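Local coordinates for geranylgeranyl pyrophosphate synthetase (Pyrococcus horikoshii, PDB 1WY0), which probably condenses isopentenyl diphosphate with allylic diphosphates to make the C20 chain of geranylgeranyl diphosphate, as a member of the polyprenyl synthetase family, at residues Val247-Phe251 / Phe262-Phe266. Numbering follows the deposited sequence.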
loop_
_atom_site.group_PDB
_atom_site.type_symbol
_atom_site.label_atom_id
_atom_site.label_comp_id
_atom_site.label_asym_id
_atom_site.label_seq_id
_atom_site.Cartn_x
_atom_site.Cartn_y
_atom_site.Cartn_z
ATOM N N VAL A 247 6.702 -6.272 -29.314
ATOM C CA VAL A 247 5.762 -5.376 -29.968
ATOM C C VAL A 247 6.395 -3.992 -30.171
ATOM O O VAL A 247 6.123 -3.319 -31.168
ATOM C CB VAL A 247 4.480 -5.262 -29.120
ATOM C CG1 VAL A 247 3.606 -4.161 -29.631
ATOM C CG2 VAL A 247 3.725 -6.567 -29.167
ATOM N N ALA A 248 7.238 -3.563 -29.231
ATOM C CA ALA A 248 7.897 -2.266 -29.363
ATOM C C ALA A 248 8.868 -2.307 -30.547
ATOM O O ALA A 248 8.939 -1.362 -31.333
ATOM C CB ALA A 248 8.644 -1.909 -28.085
ATOM N N HIS A 249 9.616 -3.397 -30.674
ATOM C CA HIS A 249 10.556 -3.527 -31.781
ATOM C C HIS A 249 9.798 -3.520 -33.097
ATOM O O HIS A 249 10.226 -2.901 -34.066
ATOM C CB HIS A 249 11.350 -4.827 -31.678
ATOM C CG HIS A 249 12.268 -5.064 -32.838
ATOM N ND1 HIS A 249 11.858 -5.680 -34.002
ATOM C CD2 HIS A 249 13.587 -4.807 -32.996
ATOM C CE1 HIS A 249 12.884 -5.795 -34.826
ATOM N NE2 HIS A 249 13.945 -5.273 -34.237
ATOM N N PHE A 250 8.668 -4.212 -33.139
ATOM C CA PHE A 250 7.891 -4.276 -34.379
ATOM C C PHE A 250 7.371 -2.900 -34.815
ATOM O O PHE A 250 7.449 -2.507 -35.974
ATOM C CB PHE A 250 6.715 -5.228 -34.168
ATOM C CG PHE A 250 5.733 -5.065 -35.291
ATOM C CD1 PHE A 250 4.601 -4.283 -35.106
ATOM C CD2 PHE A 250 5.941 -5.722 -36.491
ATOM C CE1 PHE A 250 3.670 -4.161 -36.128
ATOM C CE2 PHE A 250 5.004 -5.595 -37.515
ATOM C CZ PHE A 250 3.869 -4.813 -37.338
ATOM N N PHE A 251 6.779 -2.171 -33.847
ATOM C CA PHE A 251 6.277 -0.833 -34.158
ATOM C C PHE A 251 7.402 0.110 -34.606
ATOM O O PHE A 251 7.208 1.036 -35.383
ATOM C CB PHE A 251 5.592 -0.261 -32.912
ATOM C CG PHE A 251 4.214 -0.844 -32.774
ATOM C CD1 PHE A 251 3.495 -1.199 -33.909
ATOM C CD2 PHE A 251 3.659 -1.005 -31.516
ATOM C CE1 PHE A 251 2.216 -1.723 -33.780
ATOM C CE2 PHE A 251 2.376 -1.531 -31.396
ATOM C CZ PHE A 251 1.652 -1.891 -32.523
ATOM N N PHE A 262 -1.491 -4.953 -38.339
ATOM C CA PHE A 262 -1.203 -5.505 -37.024
ATOM C C PHE A 262 -2.113 -4.898 -35.949
ATOM O O PHE A 262 -2.542 -5.548 -35.005
ATOM C CB PHE A 262 0.257 -5.182 -36.710
ATOM C CG PHE A 262 0.635 -5.785 -35.391
ATOM C CD1 PHE A 262 0.895 -7.149 -35.312
ATOM C CD2 PHE A 262 0.802 -4.973 -34.283
ATOM C CE1 PHE A 262 1.333 -7.697 -34.117
ATOM C CE2 PHE A 262 1.242 -5.531 -33.088
ATOM C CZ PHE A 262 1.510 -6.890 -33.000
ATOM N N LEU A 263 -2.371 -3.584 -36.103
ATOM C CA LEU A 263 -3.173 -2.890 -35.100
ATOM C C LEU A 263 -4.646 -3.303 -35.138
ATOM O O LEU A 263 -5.357 -3.275 -34.141
ATOM C CB LEU A 263 -3.034 -1.384 -35.325
ATOM C CG LEU A 263 -1.894 -0.777 -34.504
ATOM C CD1 LEU A 263 -1.870 0.750 -34.579
ATOM C CD2 LEU A 263 -1.977 -1.131 -33.019
ATOM N N LYS A 264 -5.124 -3.656 -36.343
ATOM C CA LYS A 264 -6.484 -4.163 -36.422
ATOM C C LYS A 264 -6.636 -5.431 -35.575
ATOM O O LYS A 264 -7.574 -5.598 -34.806
ATOM C CB LYS A 264 -6.808 -4.462 -37.883
ATOM C CG LYS A 264 -7.328 -3.229 -38.628
ATOM C CD LYS A 264 -8.101 -3.600 -39.891
ATOM C CE LYS A 264 -7.275 -3.372 -41.161
ATOM N NZ LYS A 264 -7.746 -4.264 -42.215
ATOM N N ILE A 265 -5.668 -6.352 -35.761
ATOM C CA ILE A 265 -5.768 -7.648 -35.096
ATOM C C ILE A 265 -4.937 -7.721 -33.810
ATOM O O ILE A 265 -4.470 -8.777 -33.401
ATOM C CB ILE A 265 -5.289 -8.723 -36.073
ATOM C CG1 ILE A 265 -3.859 -8.419 -36.526
ATOM C CG2 ILE A 265 -6.188 -8.737 -37.321
ATOM C CD1 ILE A 265 -3.353 -9.421 -37.561
ATOM N N PHE A 266 -4.732 -6.546 -33.178
ATOM C CA PHE A 266 -3.960 -6.452 -31.945
ATOM C C PHE A 266 -4.829 -5.990 -30.773
ATOM O O PHE A 266 -5.447 -4.934 -30.803
ATOM C CB PHE A 266 -2.819 -5.459 -32.171
ATOM C CG PHE A 266 -1.923 -5.432 -30.968
ATOM C CD1 PHE A 266 -1.316 -6.606 -30.537
ATOM C CD2 PHE A 266 -1.707 -4.242 -30.293
ATOM C CE1 PHE A 266 -0.487 -6.583 -29.426
ATOM C CE2 PHE A 266 -0.873 -4.228 -29.179
ATOM C CZ PHE A 266 -0.259 -5.395 -28.742
#
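The helical bond from Phe251 N to Val247 O, 3.0 Å long, pairs the backbone N-H of Phe251 with the carbonyl of Val247, two residues whose apolar side chains meet Phe262 across the contact. Helix 245-253 presents Val247, Phe250 and Phe251 to the end of helix 256-264, where Phe262 brings its ring between the two helices. CG anti to the backbone N (chi1 -177°) extends that ring across toward helix 245-253. Phe250 CE1 lies over one face of it, 3.5 Å from Phe262 CD2, and the two planes are inclined at 46°. Phe251 crosses Phe262 at nearly a right angle, its CE1 3.6 Å from Phe262 CD2, while Phe251 CZ also receives the methyl CD2 of Leu263 at 3.7 Å. Beyond the helix end, Phe266 approaches Val247 from the opposite direction, and both valine methyls, CG1 and CG2, lie 4.2 Å from Phe266 CZ. Phenylalanine suits these buried places because its ring gives broad hydrocarbon surface with no polar atom to satisfy; Val247 and Leu263 add methyl groups beside the cluster. Leu294 of helix 283-296 touches both Phe250 and Phe262. No hydrogen bond joins the two segments, so these consecutive helices are held together here by van der Waals contact and burial of hydrocarbon.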